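Local coordinates for protein putative phosphoenolpyruvate-dependent sugar phosphotransferase system (PTS) permease (Klebsiella pneumoniae subsp. pneumoniae, PDB 3MTQ) that probably serves as a mannose-type IIA component of the sugar phosphotransferase system, relaying phosphoryl groups during sugar uptake, at residues G35-V40 with G45-I50; E79-T84 with E128-E133; N111-I116 with E140-C145. All blocks are in the same frame, centred on the assembly; numbering follows the deposited sequence.

Contact 1: residues G35-V40 with G45-I50; sequences GLLNSV and GKQPDI
Leu37 and Val40, one helical turn apart on helix 32-44, make an apolar contact with Gln47 and Ile50 of the loop that leads from that helix into strand 50-55. Leu37 does most of the touching with a single methyl. Its CG lies opposite the backbone N (chi1 -180°), which extends the chain away from the helix and sets CD1 against Ile50, 3.7 Å from CG2 and equally far from CD1. The two side chains run past each other in opposite senses, so one leucine methyl meets both branches of the isoleucine; two branched aliphatic chains suit an apolar contact without polar partners to satisfy. Beside them Val40 turns CG1 onto Gln47 CG at 3.8 Å, the two side chains crossing nearly at right angles. Gln47 thus lends its aliphatic part to the apolar group, and its CB also lies 4.0 Å from Leu37 CD1.

The contact lies at the helix-to-strand turn of a beta-alpha-beta crossover joining the neighbouring parallel strands 22-29 and 50-55. Gly45, the first residue past the helix, has a positive phi (79°), which comes easily to glycine. Gln47 then bends at chi2 (-66°), which brings NE2 back to donate to Gly45 O at 3.0 Å, from above the carbonyl plane rather than onto a lone pair. Its backbone N forms a hydrogen bond with Glu41 OE2, in the last helical turn. A type I turn follows, closed by Ile50 N to Gln47 O at 3.2 Å, with Pro48 in a position whose phi its ring readily supplies. Beyond the contact, Ile50 rests on Tyr24 and Phe26 of strand 22-29, while Val40 also packs on Leu112, Ile115 and Leu119 of helix 112-120.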
loop_
_atom_site.group_PDB
_atom_site.type_symbol
_atom_site.label_atom_id
_atom_site.label_comp_id
_atom_site.label_asym_id
_atom_site.label_seq_id
_atom_site.Cartn_x
_atom_site.Cartn_y
_atom_site.Cartn_z
ATOM N N GLY A 35 -2.756 0.698 9.528
ATOM C CA GLY A 35 -2.704 2.018 8.918
ATOM C C GLY A 35 -3.541 2.096 7.626
ATOM O O GLY A 35 -4.252 3.072 7.418
ATOM N N LEU A 36 -3.455 1.046 6.791
ATOM C CA LEU A 36 -4.244 0.960 5.553
ATOM C C LEU A 36 -5.756 0.885 5.836
ATOM O O LEU A 36 -6.553 1.560 5.198
ATOM C CB LEU A 36 -3.827 -0.253 4.688
ATOM C CG LEU A 36 -4.531 -0.358 3.323
ATOM C CD1 LEU A 36 -4.301 0.894 2.539
ATOM C CD2 LEU A 36 -3.974 -1.549 2.597
ATOM N N LEU A 37 -6.141 0.067 6.808
ATOM C CA LEU A 37 -7.546 0.006 7.247
ATOM C C LEU A 37 -8.021 1.391 7.706
ATOM O O LEU A 37 -9.140 1.756 7.489
ATOM C CB LEU A 37 -7.731 -1.048 8.339
ATOM C CG LEU A 37 -9.165 -1.197 8.862
ATOM C CD1 LEU A 37 -10.074 -1.607 7.727
ATOM C CD2 LEU A 37 -9.186 -2.227 10.010
ATOM N N ASN A 38 -7.148 2.143 8.353
ATOM C CA ASN A 38 -7.458 3.528 8.742
ATOM C C ASN A 38 -7.822 4.396 7.538
ATOM O O ASN A 38 -8.848 5.083 7.538
ATOM C CB ASN A 38 -6.316 4.109 9.564
ATOM C CG ASN A 38 -6.637 5.447 10.140
ATOM O OD1 ASN A 38 -5.808 6.364 10.093
ATOM N ND2 ASN A 38 -7.841 5.583 10.702
ATOM N N SER A 39 -7.019 4.317 6.482
ATOM C CA SER A 39 -7.284 5.029 5.240
ATOM C C SER A 39 -8.654 4.692 4.658
ATOM O O SER A 39 -9.421 5.594 4.277
ATOM C CB SER A 39 -6.199 4.720 4.221
ATOM O OG SER A 39 -4.958 5.264 4.621
ATOM N N VAL A 40 -8.913 3.399 4.574
ATOM C CA VAL A 40 -10.112 2.834 3.977
ATOM C C VAL A 40 -11.321 3.342 4.735
ATOM O O VAL A 40 -12.332 3.695 4.167
ATOM C CB VAL A 40 -10.058 1.292 4.018
ATOM C CG1 VAL A 40 -11.442 0.647 3.660
ATOM C CG2 VAL A 40 -8.877 0.732 3.166
ATOM N N GLY A 45 -16.019 4.610 5.491
ATOM C CA GLY A 45 -16.568 4.275 6.814
ATOM C C GLY A 45 -16.025 2.963 7.432
ATOM O O GLY A 45 -15.352 2.175 6.772
ATOM N N LYS A 46 -16.372 2.715 8.696
ATOM C CA LYS A 46 -15.894 1.537 9.431
ATOM C C LYS A 46 -16.130 0.208 8.703
ATOM O O LYS A 46 -17.150 0.009 8.067
ATOM C CB LYS A 46 -16.474 1.493 10.867
ATOM C CG LYS A 46 -15.562 2.173 11.917
ATOM C CD LYS A 46 -16.333 2.960 12.988
ATOM C CE LYS A 46 -15.382 3.782 13.930
ATOM N NZ LYS A 46 -15.967 5.130 14.375
ATOM N N GLN A 47 -15.150 -0.679 8.810
ATOM C CA GLN A 47 -15.159 -1.921 8.078
ATOM C C GLN A 47 -15.140 -3.130 9.008
ATOM O O GLN A 47 -14.104 -3.723 9.260
ATOM C CB GLN A 47 -13.990 -1.954 7.088
ATOM C CG GLN A 47 -14.048 -0.852 6.008
ATOM C CD GLN A 47 -15.229 -1.013 5.056
ATOM O OE1 GLN A 47 -15.621 -2.137 4.724
ATOM N NE2 GLN A 47 -15.825 0.123 4.625
ATOM N N PRO A 48 -16.328 -3.546 9.453
ATOM C CA PRO A 48 -16.450 -4.640 10.396
ATOM C C PRO A 48 -15.907 -5.983 9.880
ATOM O O PRO A 48 -15.484 -6.801 10.685
ATOM C CB PRO A 48 -17.962 -4.724 10.652
ATOM C CG PRO A 48 -18.607 -4.065 9.554
ATOM C CD PRO A 48 -17.641 -3.063 8.985
ATOM N N ASP A 49 -15.880 -6.193 8.557
ATOM C CA ASP A 49 -15.401 -7.452 8.011
ATOM C C ASP A 49 -13.975 -7.469 7.468
ATOM O O ASP A 49 -13.573 -8.439 6.786
ATOM C CB ASP A 49 -16.385 -7.937 6.952
ATOM C CG ASP A 49 -17.762 -8.176 7.543
ATOM O OD1 ASP A 49 -17.813 -8.891 8.573
ATOM O OD2 ASP A 49 -18.749 -7.592 7.036
ATOM N N ILE A 50 -13.198 -6.435 7.793
ATOM C CA ILE A 50 -11.761 -6.436 7.516
ATOM C C ILE A 50 -11.047 -6.704 8.815
ATOM O O ILE A 50 -11.262 -5.995 9.798
ATOM C CB ILE A 50 -11.279 -5.123 6.914
ATOM C CG1 ILE A 50 -11.991 -4.846 5.556
ATOM C CG2 ILE A 50 -9.747 -5.157 6.764
ATOM C CD1 ILE A 50 -11.652 -3.482 4.917
#

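Contact 2: residues E79-T84 with E128-E133; sequences ELIVIT and EKLITE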
loop_
_atom_site.group_PDB
_atom_site.type_symbol
_atom_site.label_atom_id
_atom_site.label_comp_id
_atom_site.label_asym_id
_atom_site.label_seq_id
_atom_site.Cartn_x
_atom_site.Cartn_y
_atom_site.Cartn_z
ATOM N N GLU A 79 -16.311 -16.867 2.278
ATOM C CA GLU A 79 -15.160 -16.486 1.478
ATOM C C GLU A 79 -14.194 -15.670 2.340
ATOM O O GLU A 79 -14.617 -14.746 3.096
ATOM C CB GLU A 79 -15.627 -15.693 0.262
ATOM C CG GLU A 79 -14.737 -15.726 -0.938
ATOM C CD GLU A 79 -15.402 -15.001 -2.080
ATOM O OE1 GLU A 79 -15.340 -13.738 -2.122
ATOM O OE2 GLU A 79 -16.022 -15.693 -2.917
ATOM N N LEU A 80 -12.918 -16.023 2.224
ATOM C CA LEU A 80 -11.819 -15.326 2.861
ATOM C C LEU A 80 -10.889 -14.776 1.786
ATOM O O LEU A 80 -10.279 -15.547 1.033
ATOM C CB LEU A 80 -11.050 -16.299 3.757
ATOM C CG LEU A 80 -10.008 -15.732 4.727
ATOM C CD1 LEU A 80 -10.547 -14.430 5.398
ATOM C CD2 LEU A 80 -9.601 -16.794 5.743
ATOM N N ILE A 81 -10.777 -13.449 1.728
ATOM C CA ILE A 81 -9.843 -12.773 0.828
ATOM C C ILE A 81 -8.700 -12.177 1.656
ATOM O O ILE A 81 -8.914 -11.241 2.428
ATOM C CB ILE A 81 -10.542 -11.701 -0.052
ATOM C CG1 ILE A 81 -11.723 -12.333 -0.800
ATOM C CG2 ILE A 81 -9.527 -11.052 -1.031
ATOM C CD1 ILE A 81 -12.565 -11.316 -1.593
ATOM N N VAL A 82 -7.509 -12.767 1.532
ATOM C CA VAL A 82 -6.316 -12.302 2.246
ATOM C C VAL A 82 -5.470 -11.453 1.301
ATOM O O VAL A 82 -5.174 -11.859 0.132
ATOM C CB VAL A 82 -5.470 -13.481 2.828
ATOM C CG1 VAL A 82 -4.323 -12.973 3.679
ATOM C CG2 VAL A 82 -6.335 -14.461 3.666
ATOM N N ILE A 83 -5.126 -10.259 1.753
ATOM C CA ILE A 83 -4.252 -9.352 1.003
ATOM C C ILE A 83 -3.048 -9.055 1.892
ATOM O O ILE A 83 -3.195 -8.487 3.020
ATOM C CB ILE A 83 -4.917 -7.990 0.579
ATOM C CG1 ILE A 83 -6.305 -8.159 -0.057
ATOM C CG2 ILE A 83 -3.991 -7.260 -0.392
ATOM C CD1 ILE A 83 -7.490 -8.135 0.927
ATOM N N THR A 84 -1.874 -9.481 1.439
ATOM C CA THR A 84 -0.653 -9.337 2.176
ATOM C C THR A 84 0.159 -8.178 1.624
ATOM O O THR A 84 -0.048 -7.723 0.460
ATOM C CB THR A 84 0.207 -10.614 2.129
ATOM O OG1 THR A 84 0.580 -10.875 0.742
ATOM C CG2 THR A 84 -0.567 -11.808 2.666
ATOM N N GLU A 128 -13.671 -14.449 -8.846
ATOM C CA GLU A 128 -12.537 -14.358 -9.783
ATOM C C GLU A 128 -12.542 -13.034 -10.531
ATOM O O GLU A 128 -11.489 -12.398 -10.717
ATOM C CB GLU A 128 -12.580 -15.477 -10.842
ATOM C CG GLU A 128 -11.641 -16.656 -10.590
ATOM C CD GLU A 128 -11.639 -17.639 -11.748
ATOM O OE1 GLU A 128 -11.187 -17.260 -12.848
ATOM O OE2 GLU A 128 -12.094 -18.789 -11.556
ATOM N N LYS A 129 -13.729 -12.644 -10.991
ATOM C CA LYS A 129 -13.947 -11.405 -11.728
ATOM C C LYS A 129 -13.703 -10.212 -10.834
ATOM O O LYS A 129 -13.014 -9.301 -11.210
ATOM C CB LYS A 129 -15.370 -11.376 -12.300
ATOM C CG LYS A 129 -15.801 -10.113 -13.006
ATOM C CD LYS A 129 -17.228 -10.278 -13.567
ATOM C CE LYS A 129 -17.799 -8.947 -14.069
ATOM N NZ LYS A 129 -18.586 -8.235 -13.032
ATOM N N LEU A 130 -14.255 -10.229 -9.626
ATOM C CA LEU A 130 -13.970 -9.175 -8.638
ATOM C C LEU A 130 -12.464 -8.891 -8.433
ATOM O O LEU A 130 -11.995 -7.726 -8.497
ATOM C CB LEU A 130 -14.581 -9.590 -7.299
ATOM C CG LEU A 130 -14.249 -8.794 -6.017
ATOM C CD1 LEU A 130 -14.939 -7.459 -6.039
ATOM C CD2 LEU A 130 -14.667 -9.529 -4.817
ATOM N N ILE A 131 -11.730 -9.935 -8.088
ATOM C CA ILE A 131 -10.317 -9.841 -7.743
ATOM C C ILE A 131 -9.441 -9.432 -8.963
ATOM O O ILE A 131 -8.638 -8.537 -8.886
ATOM C CB ILE A 131 -9.813 -11.182 -7.148
ATOM C CG1 ILE A 131 -10.409 -11.393 -5.702
ATOM C CG2 ILE A 131 -8.299 -11.192 -7.114
ATOM C CD1 ILE A 131 -10.453 -12.842 -5.223
ATOM N N THR A 132 -9.631 -10.090 -10.089
ATOM C CA THR A 132 -8.857 -9.752 -11.270
ATOM C C THR A 132 -9.139 -8.315 -11.744
ATOM O O THR A 132 -8.194 -7.565 -11.990
ATOM C CB THR A 132 -9.089 -10.785 -12.408
ATOM O OG1 THR A 132 -10.485 -10.924 -12.623
ATOM C CG2 THR A 132 -8.525 -12.149 -12.034
ATOM N N GLU A 133 -10.418 -7.932 -11.850
ATOM C CA GLU A 133 -10.792 -6.549 -12.206
ATOM C C GLU A 133 -10.252 -5.501 -11.221
ATOM O O GLU A 133 -9.732 -4.428 -11.616
ATOM C CB GLU A 133 -12.314 -6.391 -12.373
ATOM C CG GLU A 133 -12.864 -7.058 -13.681
ATOM C CD GLU A 133 -14.362 -6.863 -13.924
ATOM O OE1 GLU A 133 -15.107 -6.352 -13.038
ATOM O OE2 GLU A 133 -14.805 -7.257 -15.020
#
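Ile81, in the middle of strand 79-84, reaches the helix 127-141 with the tip of one branch. Its CD1 lies 4.2 Å from Leu130 CD2 and 4.5 Å from Ile131 CD1, so a single methyl meets the ends of two successive helical residues. The chi2 of 174° extends CD1 away from the strand, which lets the methyl span the gap between backbones whose closest CA atoms, those of Ile81 and Ile131, are 9.1 Å apart. A beta-branched residue suits the strand, and its long arm suits a helix packed over the face of a parallel sheet, the layered arrangement of an open alpha/beta fold.

Around this meeting, Ile81 also packs on Leu107 of the adjacent strand 104-108, Leu130 on Leu118 of helix 112-120, and Ile131 on His105 as well as on Tyr144 of the second subunit. The helix therefore lies between its own sheet and the partner chain.

Further out, polar groups hold the backbone that presents these side chains. Glu128 O takes two donors from Thr132: the backbone N at 3.0 Å and the hydroxyl OG1 at 2.6 Å, arriving from opposite faces of the carbonyl plane. Threonine here folds its hydroxyl back on the preceding turn, on a side of the helix away from the strand. Lys129 forms a salt bridge with Glu124, before the helix, and a long one with Glu133, NZ to OE1 4.0 Å. At the strand's beginning Glu79, in one of two modelled conformers, makes a salt bridge with Arg22 and a hydrogen bond with Thr127, both therefore less certain. Between strand and helix themselves there is no hydrogen bond: the segments meet by buried, loosely spaced methyl contact that is apolar and imposes little direction.

Contact 3: residues N111-I116 with E140-C145; sequences NLPLII and ESIQYC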
loop_
_atom_site.group_PDB
_atom_site.type_symbol
_atom_site.label_atom_id
_atom_site.label_comp_id
_atom_site.label_asym_id
_atom_site.label_seq_id
_atom_site.Cartn_x
_atom_site.Cartn_y
_atom_site.Cartn_z
ATOM N N ASN A 111 -2.579 -2.270 -1.122
ATOM C CA ASN A 111 -2.582 -0.883 -1.537
ATOM C C ASN A 111 -3.999 -0.380 -1.501
ATOM O O ASN A 111 -4.947 -1.161 -1.474
ATOM C CB ASN A 111 -1.942 -0.719 -2.963
ATOM C CG ASN A 111 -2.788 -1.309 -4.067
ATOM O OD1 ASN A 111 -3.755 -0.684 -4.544
ATOM N ND2 ASN A 111 -2.412 -2.505 -4.531
ATOM N N LEU A 112 -4.148 0.916 -1.402
ATOM C CA LEU A 112 -5.440 1.534 -1.205
ATOM C C LEU A 112 -6.354 1.422 -2.414
ATOM O O LEU A 112 -7.514 1.024 -2.311
ATOM C CB LEU A 112 -5.278 3.000 -0.818
ATOM C CG LEU A 112 -6.525 3.758 -0.344
ATOM C CD1 LEU A 112 -7.507 3.003 0.625
ATOM C CD2 LEU A 112 -6.113 5.146 0.235
ATOM N N PRO A 113 -5.824 1.732 -3.585
ATOM C CA PRO A 113 -6.796 1.634 -4.669
ATOM C C PRO A 113 -7.417 0.241 -4.750
ATOM O O PRO A 113 -8.626 0.105 -5.011
ATOM C CB PRO A 113 -5.963 1.912 -5.936
ATOM C CG PRO A 113 -4.560 2.268 -5.494
ATOM C CD PRO A 113 -4.548 2.358 -3.947
ATOM N N LEU A 114 -6.619 -0.804 -4.580
ATOM C CA LEU A 114 -7.119 -2.200 -4.625
ATOM C C LEU A 114 -8.259 -2.469 -3.681
ATOM O O LEU A 114 -9.323 -2.989 -4.050
ATOM C CB LEU A 114 -5.994 -3.190 -4.366
ATOM C CG LEU A 114 -6.376 -4.658 -4.222
ATOM C CD1 LEU A 114 -6.920 -5.164 -5.572
ATOM C CD2 LEU A 114 -5.157 -5.454 -3.785
ATOM N N ILE A 115 -8.060 -2.083 -2.425
ATOM C CA ILE A 115 -9.102 -2.217 -1.458
ATOM C C ILE A 115 -10.390 -1.430 -1.759
ATOM O O ILE A 115 -11.491 -1.970 -1.645
ATOM C CB ILE A 115 -8.538 -1.872 -0.046
ATOM C CG1 ILE A 115 -7.299 -2.706 0.225
ATOM C CG2 ILE A 115 -9.640 -2.120 0.966
ATOM C CD1 ILE A 115 -7.481 -4.161 -0.065
ATOM N N ILE A 116 -10.269 -0.193 -2.203
ATOM C CA ILE A 116 -11.421 0.615 -2.588
ATOM C C ILE A 116 -12.214 -0.035 -3.747
ATOM O O ILE A 116 -13.458 -0.113 -3.725
ATOM C CB ILE A 116 -10.985 2.038 -2.977
ATOM C CG1 ILE A 116 -10.478 2.785 -1.730
ATOM C CG2 ILE A 116 -12.153 2.812 -3.560
ATOM C CD1 ILE A 116 -11.432 2.649 -0.575
ATOM N N GLU A 140 -3.638 0.219 -12.681
ATOM C CA GLU A 140 -3.788 1.393 -13.541
ATOM C C GLU A 140 -3.626 2.668 -12.735
ATOM O O GLU A 140 -3.018 3.623 -13.196
ATOM C CB GLU A 140 -5.160 1.412 -14.210
ATOM C CG GLU A 140 -5.403 0.310 -15.242
ATOM C CD GLU A 140 -6.803 0.424 -15.894
ATOM O OE1 GLU A 140 -7.106 1.537 -16.404
ATOM O OE2 GLU A 140 -7.574 -0.585 -15.904
ATOM N N SER A 141 -4.189 2.654 -11.523
ATOM C CA SER A 141 -4.102 3.760 -10.560
ATOM C C SER A 141 -2.707 4.069 -9.926
ATOM O O SER A 141 -2.470 5.186 -9.415
ATOM C CB SER A 141 -5.050 3.431 -9.407
ATOM O OG SER A 141 -5.099 4.496 -8.498
ATOM N N ILE A 142 -1.848 3.047 -9.868
ATOM C CA ILE A 142 -0.468 3.166 -9.383
ATOM C C ILE A 142 0.373 3.769 -10.519
ATOM O O ILE A 142 0.568 3.140 -11.558
ATOM C CB ILE A 142 0.042 1.763 -8.949
ATOM C CG1 ILE A 142 -0.772 1.292 -7.712
ATOM C CG2 ILE A 142 1.509 1.770 -8.645
ATOM C CD1 ILE A 142 -0.754 -0.195 -7.470
ATOM N N GLN A 143 0.850 4.994 -10.348
ATOM C CA GLN A 143 1.378 5.723 -11.512
ATOM C C GLN A 143 2.374 6.785 -11.138
ATOM O O GLN A 143 2.429 7.213 -9.972
ATOM C CB GLN A 143 0.216 6.355 -12.285
ATOM C CG GLN A 143 -0.539 7.452 -11.537
ATOM C CD GLN A 143 -1.854 7.786 -12.143
ATOM O OE1 GLN A 143 -2.880 7.135 -11.866
ATOM N NE2 GLN A 143 -1.857 8.796 -12.985
ATOM N N TYR A 144 3.144 7.204 -12.136
ATOM C CA TYR A 144 4.105 8.281 -12.004
ATOM C C TYR A 144 3.375 9.574 -12.436
ATOM O O TYR A 144 3.213 9.862 -13.609
ATOM C CB TYR A 144 5.335 8.028 -12.864
ATOM C CG TYR A 144 6.498 9.004 -12.748
ATOM C CD1 TYR A 144 6.662 9.912 -11.659
ATOM C CD2 TYR A 144 7.498 8.969 -13.680
ATOM C CE1 TYR A 144 7.757 10.749 -11.609
ATOM C CE2 TYR A 144 8.561 9.804 -13.631
ATOM C CZ TYR A 144 8.731 10.670 -12.596
ATOM O OH TYR A 144 9.861 11.432 -12.638
ATOM N N CYS A 145 2.910 10.362 -11.487
ATOM C CA CYS A 145 2.095 11.515 -11.849
ATOM C C CYS A 145 2.738 12.592 -12.763
ATOM O O CYS A 145 1.988 13.303 -13.455
ATOM C CB CYS A 145 1.492 12.180 -10.587
ATOM S SG CYS A 145 0.302 11.126 -9.824
#
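Pro113, Ile142 and Ser141 bury the most surface where the beginning of helix 112-120 meets the end of helix 127-141 and the residue after it. Pro113 offers the side of its ring to Ser141: CB lies 3.7 Å from OG and 3.9 Å from the serine CB. The small serine allows the backbones to come close, the CA atoms of Pro113 and Ser141 being 6.8 Å apart. Proline is well placed in the first turn of a helix, where its lack of an N-H costs no bond.

Ile142, the first residue to leave the helical conformation, reaches across with its longer branch. Its CG1 lies 4.5 Å from Pro113 CG, and its CD1 sits over the flat side of the Asn111 amide, 4.1 Å from both CG and ND2. That amide is held at each end. With chi1 at 69° it turns back over the helix start as the N-cap, where OD1 accepts from Leu114 N at 2.9 Å with a fairly straight N-H (163°), while ND2 donates to Gly109 O.

Past Ile142 the chain crosses to the second subunit: Ile142 packs on Ile142 of that subunit, and Gln143 and Tyr144 pair antiparallel with one of its strands. This is consistent with the exchange of C-terminal strands known in mannose-type IIA dimers. Across the two segments no hydrogen bond forms. The amide spends OD1 on the helix cap and ND2 on the preceding loop, leaving its face to an aliphatic methyl, so a buried polar group takes part in what is otherwise van der Waals packing.

Contact 2 is the core one; contact 3 is also buried but lies farther out; contact 1 is only partly buried, where a surface loop turns back along its helix. Contacts 2 and 3 share helix 127-141: contact 2 sets its early turns over the sheet, contact 3 its end and the next residue against the start of helix 112-120, at the dimer interface, which all three contacts reach. Helix 112-120 also touches the helix of contact 1, and Ile83 on Leu114 brings the strand of contact 2 to it. None is bridged by a hydrogen bond. Aliphatic side chains suffice in contact 2; glutamine methylenes in contact 1, and an asparagine amide with a serine in contact 3, accompany turns and helix ends.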